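Local coordinates for periplasmic sugar-binding domain protein (Pseudomonas fluorescens Pf-5, PDB 3H75), which probably binds a carbohydrate in the periplasm, at residues 57-70 with 82-96. Sequence-based numbering, arbitrary orientation.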
loop_
_atom_site.group_PDB
_atom_site.type_symbol
_atom_site.label_atom_id
_atom_site.label_comp_id
_atom_site.label_asym_id
_atom_site.label_seq_id
_atom_site.Cartn_x
_atom_site.Cartn_y
_atom_site.Cartn_z
ATOM N N PHE A 57 21.791 -9.715 11.791
ATOM C CA PHE A 57 23.110 -9.798 11.172
ATOM C C PHE A 57 24.174 -10.310 12.140
ATOM O O PHE A 57 25.139 -10.951 11.725
ATOM C CB PHE A 57 23.543 -8.430 10.636
ATOM C CG PHE A 57 22.630 -7.867 9.585
ATOM C CD1 PHE A 57 22.189 -8.656 8.530
ATOM C CD2 PHE A 57 22.238 -6.532 9.633
ATOM C CE1 PHE A 57 21.369 -8.123 7.537
ATOM C CE2 PHE A 57 21.421 -5.991 8.646
ATOM C CZ PHE A 57 20.986 -6.787 7.596
ATOM N N GLN A 58 23.997 -10.028 13.427
ATOM C CA GLN A 58 24.964 -10.455 14.435
ATOM C C GLN A 58 24.707 -11.861 14.960
ATOM O O GLN A 58 25.571 -12.455 15.603
ATOM C CB GLN A 58 24.962 -9.486 15.617
ATOM C CG GLN A 58 25.187 -8.033 15.246
ATOM C CD GLN A 58 25.206 -7.128 16.462
ATOM O OE1 GLN A 58 24.845 -7.543 17.563
ATOM N NE2 GLN A 58 25.618 -5.881 16.268
ATOM N N GLY A 59 23.520 -12.394 14.689
ATOM C CA GLY A 59 23.192 -13.723 15.173
ATOM C C GLY A 59 23.519 -14.856 14.222
ATOM O O GLY A 59 23.961 -14.633 13.094
ATOM N N ARG A 60 23.308 -16.081 14.692
ATOM C CA ARG A 60 23.558 -17.272 13.891
ATOM C C ARG A 60 22.270 -17.678 13.188
ATOM O O ARG A 60 21.221 -17.060 13.394
ATOM C CB ARG A 60 24.053 -18.416 14.782
ATOM C CG ARG A 60 25.525 -18.318 15.163
ATOM C CD ARG A 60 25.880 -19.296 16.276
ATOM N NE ARG A 60 25.431 -20.657 15.992
ATOM C CZ ARG A 60 25.868 -21.400 14.979
ATOM N NH1 ARG A 60 26.773 -20.918 14.138
ATOM N NH2 ARG A 60 25.397 -22.629 14.807
ATOM N N ASP A 61 22.347 -18.716 12.364
ATOM C CA ASP A 61 21.180 -19.186 11.628
ATOM C C ASP A 61 20.494 -18.016 10.934
ATOM O O ASP A 61 19.312 -17.755 11.153
ATOM C CB ASP A 61 20.193 -19.875 12.573
ATOM C CG ASP A 61 20.723 -21.190 13.110
ATOM O OD1 ASP A 61 20.967 -22.111 12.300
ATOM O OD2 ASP A 61 20.897 -21.303 14.341
ATOM N N LYS A 62 21.252 -17.306 10.106
ATOM C CA LYS A 62 20.717 -16.168 9.370
ATOM C C LYS A 62 19.818 -16.679 8.249
ATOM O O LYS A 62 20.028 -17.771 7.718
ATOM C CB LYS A 62 21.855 -15.340 8.766
ATOM C CG LYS A 62 22.828 -14.755 9.771
ATOM C CD LYS A 62 23.941 -13.998 9.060
ATOM C CE LYS A 62 24.956 -13.443 10.042
ATOM N NZ LYS A 62 25.637 -14.522 10.808
ATOM N N PRO A 63 18.796 -15.897 7.877
ATOM C CA PRO A 63 17.893 -16.320 6.804
ATOM C C PRO A 63 18.580 -16.139 5.456
ATOM O O PRO A 63 19.586 -15.432 5.356
ATOM C CB PRO A 63 16.706 -15.379 6.973
ATOM C CG PRO A 63 17.378 -14.104 7.403
ATOM C CD PRO A 63 18.387 -14.593 8.428
ATOM N N ASP A 64 18.052 -16.777 4.420
ATOM C CA ASP A 64 18.637 -16.625 3.095
ATOM C C ASP A 64 18.358 -15.211 2.601
ATOM O O ASP A 64 19.217 -14.576 1.987
ATOM C CB ASP A 64 18.036 -17.635 2.113
ATOM C CG ASP A 64 18.390 -19.066 2.455
ATOM O OD1 ASP A 64 19.579 -19.331 2.725
ATOM O OD2 ASP A 64 17.487 -19.929 2.446
ATOM N N TYR A 65 17.151 -14.726 2.885
ATOM C CA TYR A 65 16.719 -13.395 2.470
ATOM C C TYR A 65 16.161 -12.571 3.622
ATOM O O TYR A 65 15.534 -13.105 4.544
ATOM C CB TYR A 65 15.617 -13.504 1.409
ATOM C CG TYR A 65 16.017 -14.237 0.155
ATOM C CD1 TYR A 65 16.576 -13.556 -0.924
ATOM C CD2 TYR A 65 15.853 -15.619 0.053
ATOM C CE1 TYR A 65 16.966 -14.234 -2.079
ATOM C CE2 TYR A 65 16.241 -16.306 -1.095
ATOM C CZ TYR A 65 16.797 -15.606 -2.154
ATOM O OH TYR A 65 17.200 -16.286 -3.280
ATOM N N LEU A 66 16.383 -11.262 3.542
ATOM C CA LEU A 66 15.877 -10.303 4.515
ATOM C C LEU A 66 15.070 -9.321 3.667
ATOM O O LEU A 66 15.616 -8.669 2.775
ATOM C CB LEU A 66 17.033 -9.567 5.208
ATOM C CG LEU A 66 16.877 -8.947 6.607
ATOM C CD1 LEU A 66 17.490 -7.552 6.602
ATOM C CD2 LEU A 66 15.420 -8.904 7.043
HETATM N N MSE A 67 13.768 -9.244 3.919
HETATM C CA MSE A 67 12.896 -8.343 3.180
HETATM C C MSE A 67 12.490 -7.180 4.073
HETATM O O MSE A 67 12.172 -7.370 5.241
HETATM C CB MSE A 67 11.650 -9.085 2.712
HETATM C CG MSE A 67 10.816 -8.308 1.714
HETATM SE SE MSE A 67 9.237 -9.326 1.244
HETATM C CE MSE A 67 10.014 -11.019 0.838
ATOM N N LEU A 68 12.511 -5.972 3.530
ATOM C CA LEU A 68 12.150 -4.802 4.316
ATOM C C LEU A 68 11.537 -3.730 3.437
ATOM O O LEU A 68 11.768 -3.695 2.226
ATOM C CB LEU A 68 13.385 -4.222 5.015
ATOM C CG LEU A 68 14.538 -3.807 4.090
ATOM C CD1 LEU A 68 15.248 -2.580 4.654
ATOM C CD2 LEU A 68 15.503 -4.973 3.918
ATOM N N VAL A 69 10.756 -2.853 4.058
ATOM C CA VAL A 69 10.116 -1.759 3.347
ATOM C C VAL A 69 11.106 -0.606 3.283
ATOM O O VAL A 69 11.836 -0.349 4.239
ATOM C CB VAL A 69 8.841 -1.301 4.079
ATOM C CG1 VAL A 69 8.224 -0.121 3.358
ATOM C CG2 VAL A 69 7.847 -2.459 4.157
ATOM N N ASN A 70 11.137 0.091 2.154
ATOM C CA ASN A 70 12.070 1.194 2.009
ATOM C C ASN A 70 11.611 2.449 2.741
ATOM O O ASN A 70 10.413 2.749 2.816
ATOM C CB ASN A 70 12.290 1.505 0.527
ATOM C CG ASN A 70 13.622 2.177 0.266
ATOM O OD1 ASN A 70 14.425 2.361 1.182
ATOM N ND2 ASN A 70 13.871 2.540 -0.986
ATOM N N SER A 82 24.168 -4.767 6.589
ATOM C CA SER A 82 24.077 -6.064 5.924
ATOM C C SER A 82 25.365 -6.473 5.216
ATOM O O SER A 82 25.572 -7.649 4.923
ATOM C CB SER A 82 22.943 -6.048 4.898
ATOM O OG SER A 82 23.264 -5.189 3.816
ATOM N N GLN A 83 26.224 -5.499 4.940
ATOM C CA GLN A 83 27.478 -5.759 4.245
ATOM C C GLN A 83 28.289 -6.885 4.880
ATOM O O GLN A 83 28.677 -6.808 6.045
ATOM C CB GLN A 83 28.308 -4.473 4.180
ATOM C CG GLN A 83 27.581 -3.336 3.467
ATOM C CD GLN A 83 28.388 -2.053 3.402
ATOM O OE1 GLN A 83 28.803 -1.512 4.430
ATOM N NE2 GLN A 83 28.608 -1.554 2.191
ATOM N N GLY A 84 28.527 -7.937 4.099
ATOM C CA GLY A 84 29.300 -9.069 4.578
ATOM C C GLY A 84 28.525 -10.070 5.418
ATOM O O GLY A 84 29.115 -10.984 5.997
ATOM N N SER A 85 27.207 -9.912 5.479
ATOM C CA SER A 85 26.367 -10.809 6.266
ATOM C C SER A 85 26.021 -12.091 5.518
ATOM O O SER A 85 25.646 -13.088 6.129
ATOM C CB SER A 85 25.071 -10.103 6.663
ATOM O OG SER A 85 24.248 -9.897 5.528
ATOM N N GLY A 86 26.135 -12.055 4.195
ATOM C CA GLY A 86 25.814 -13.225 3.400
ATOM C C GLY A 86 24.322 -13.340 3.148
ATOM O O GLY A 86 23.868 -14.249 2.454
ATOM N N ILE A 87 23.555 -12.417 3.719
ATOM C CA ILE A 87 22.108 -12.417 3.545
ATOM C C ILE A 87 21.736 -11.561 2.344
ATOM O O ILE A 87 22.254 -10.457 2.173
ATOM C CB ILE A 87 21.391 -11.839 4.779
ATOM C CG1 ILE A 87 21.769 -12.643 6.023
ATOM C CG2 ILE A 87 19.875 -11.872 4.568
ATOM C CD1 ILE A 87 21.164 -12.104 7.307
ATOM N N LYS A 88 20.846 -12.084 1.509
ATOM C CA LYS A 88 20.386 -11.362 0.331
ATOM C C LYS A 88 19.260 -10.439 0.780
ATOM O O LYS A 88 18.392 -10.845 1.551
ATOM C CB LYS A 88 19.881 -12.344 -0.729
ATOM C CG LYS A 88 20.972 -13.219 -1.345
ATOM C CD LYS A 88 20.386 -14.215 -2.333
ATOM C CE LYS A 88 21.470 -15.033 -3.017
ATOM N NZ LYS A 88 20.891 -15.944 -4.042
ATOM N N LEU A 89 19.280 -9.197 0.311
ATOM C CA LEU A 89 18.257 -8.233 0.694
ATOM C C LEU A 89 17.250 -7.960 -0.403
ATOM O O LEU A 89 17.585 -7.965 -1.588
ATOM C CB LEU A 89 18.894 -6.900 1.084
ATOM C CG LEU A 89 19.931 -6.872 2.204
ATOM C CD1 LEU A 89 20.389 -5.437 2.412
ATOM C CD2 LEU A 89 19.337 -7.433 3.475
ATOM N N PHE A 90 16.013 -7.707 0.004
ATOM C CA PHE A 90 14.955 -7.387 -0.937
ATOM C C PHE A 90 14.184 -6.205 -0.361
ATOM O O PHE A 90 13.588 -6.304 0.713
ATOM C CB PHE A 90 14.026 -8.579 -1.142
ATOM C CG PHE A 90 13.277 -8.532 -2.438
ATOM C CD1 PHE A 90 13.966 -8.526 -3.645
ATOM C CD2 PHE A 90 11.888 -8.470 -2.456
ATOM C CE1 PHE A 90 13.285 -8.456 -4.862
ATOM C CE2 PHE A 90 11.196 -8.399 -3.662
ATOM C CZ PHE A 90 11.899 -8.391 -4.871
ATOM N N ILE A 91 14.223 -5.088 -1.080
ATOM C CA ILE A 91 13.566 -3.844 -0.677
ATOM C C ILE A 91 12.214 -3.725 -1.370
ATOM O O ILE A 91 12.131 -3.799 -2.595
ATOM C CB ILE A 91 14.431 -2.630 -1.077
ATOM C CG1 ILE A 91 15.850 -2.800 -0.531
ATOM C CG2 ILE A 91 13.794 -1.344 -0.576
ATOM C CD1 ILE A 91 15.922 -2.927 0.969
ATOM N N VAL A 92 11.152 -3.520 -0.597
ATOM C CA VAL A 92 9.833 -3.442 -1.202
ATOM C C VAL A 92 9.028 -2.179 -0.964
ATOM O O VAL A 92 9.365 -1.345 -0.117
ATOM C CB VAL A 92 8.957 -4.640 -0.768
ATOM C CG1 VAL A 92 9.612 -5.939 -1.198
ATOM C CG2 VAL A 92 8.748 -4.615 0.746
ATOM N N ASN A 93 7.962 -2.069 -1.760
ATOM C CA ASN A 93 6.983 -0.981 -1.729
ATOM C C ASN A 93 7.376 0.363 -2.346
ATOM O O ASN A 93 6.537 1.029 -2.947
ATOM C CB ASN A 93 6.474 -0.794 -0.299
ATOM C CG ASN A 93 5.602 -1.957 0.160
ATOM O OD1 ASN A 93 5.515 -2.989 -0.512
ATOM N ND2 ASN A 93 4.956 -1.797 1.308
ATOM N N SER A 94 8.631 0.773 -2.202
ATOM C CA SER A 94 9.078 2.028 -2.799
ATOM C C SER A 94 10.479 1.848 -3.371
ATOM O O SER A 94 11.256 1.042 -2.873
ATOM C CB SER A 94 9.055 3.179 -1.775
ATOM O OG SER A 94 10.122 3.094 -0.867
ATOM N N PRO A 95 10.813 2.619 -4.419
ATOM C CA PRO A 95 12.089 2.620 -5.143
ATOM C C PRO A 95 13.351 2.903 -4.338
ATOM O O PRO A 95 13.334 3.653 -3.364
ATOM C CB PRO A 95 11.873 3.683 -6.220
ATOM C CG PRO A 95 10.395 3.700 -6.411
ATOM C CD PRO A 95 9.889 3.606 -5.005
ATOM N N LEU A 96 14.447 2.284 -4.764
ATOM C CA LEU A 96 15.747 2.496 -4.134
ATOM C C LEU A 96 16.202 3.848 -4.660
ATOM O O LEU A 96 15.983 4.157 -5.829
ATOM C CB LEU A 96 16.739 1.410 -4.570
ATOM C CG LEU A 96 16.615 0.023 -3.928
ATOM C CD1 LEU A 96 17.429 -0.995 -4.718
ATOM C CD2 LEU A 96 17.090 0.097 -2.490
HETATM O O HOH W 1 21.736 -15.565 1.541
HETATM O O HOH W 2 19.258 -17.872 -2.262
HETATM O O HOH W 3 8.638 1.814 0.867
#
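The backbone carbonyl oxygen of Asp-64 is gripped by two donors: the amide N of Lys-88, 3.0 Å away, and a water that also donates to Gly-86 O. This double hold opens a ladder of parallel pairing between strands 65-69 and 88-93, the two strands of a beta-alpha-beta unit whose connection is helix 74-82, the repeated element of the periplasmic binding protein fold. From there the bonds alternate: Leu-66 and Leu-68 turn N and O to strand 88-93, and Asn-70 N closes the series on Val-92 O.

Side chains sort to the two faces of the sheet. On the side of helix 74-82, Leu-66 CB meets Leu-89 CD2 at 3.6 Å, and Leu-68 runs side by side with Ile-91, CG to CD1 3.5 Å. Phe-57, in the last turn of helix 46-58, lays one ring face against Ser-82 CA in a CH-pi contact, 3.7 Å from CA to ring centroid, while Ile-87 CD1 sits at the ring edge. An alanine in place of Phe-57 would remove the ring and is likely to open a gap between the end of helix 46-58 and Ser-82, leaving Ile-87 CD1 without its aromatic neighbour. Ile-87 CD1 also packs on Lys-62 CB at 3.6 Å, the two side chains crossing at about a right angle, and the lysine chain bends at its end (chi4 62°), bringing NZ onto Gly-59 O in a hydrogen bond.

The other face carries Tyr-65, Met-67 and Val-69, with helix 265-277 packed on the first two. Extended beyond CG, Lys-88 runs alongside the Tyr-65 ring, its CD 3.4 Å from CE1. Both polar ends reach Asp-276, by a hydrogen bond from the tyrosine and a salt bridge from the lysine, and one water links them, donating to Tyr-65 OH at 2.8 Å and accepting from Lys-88 NZ.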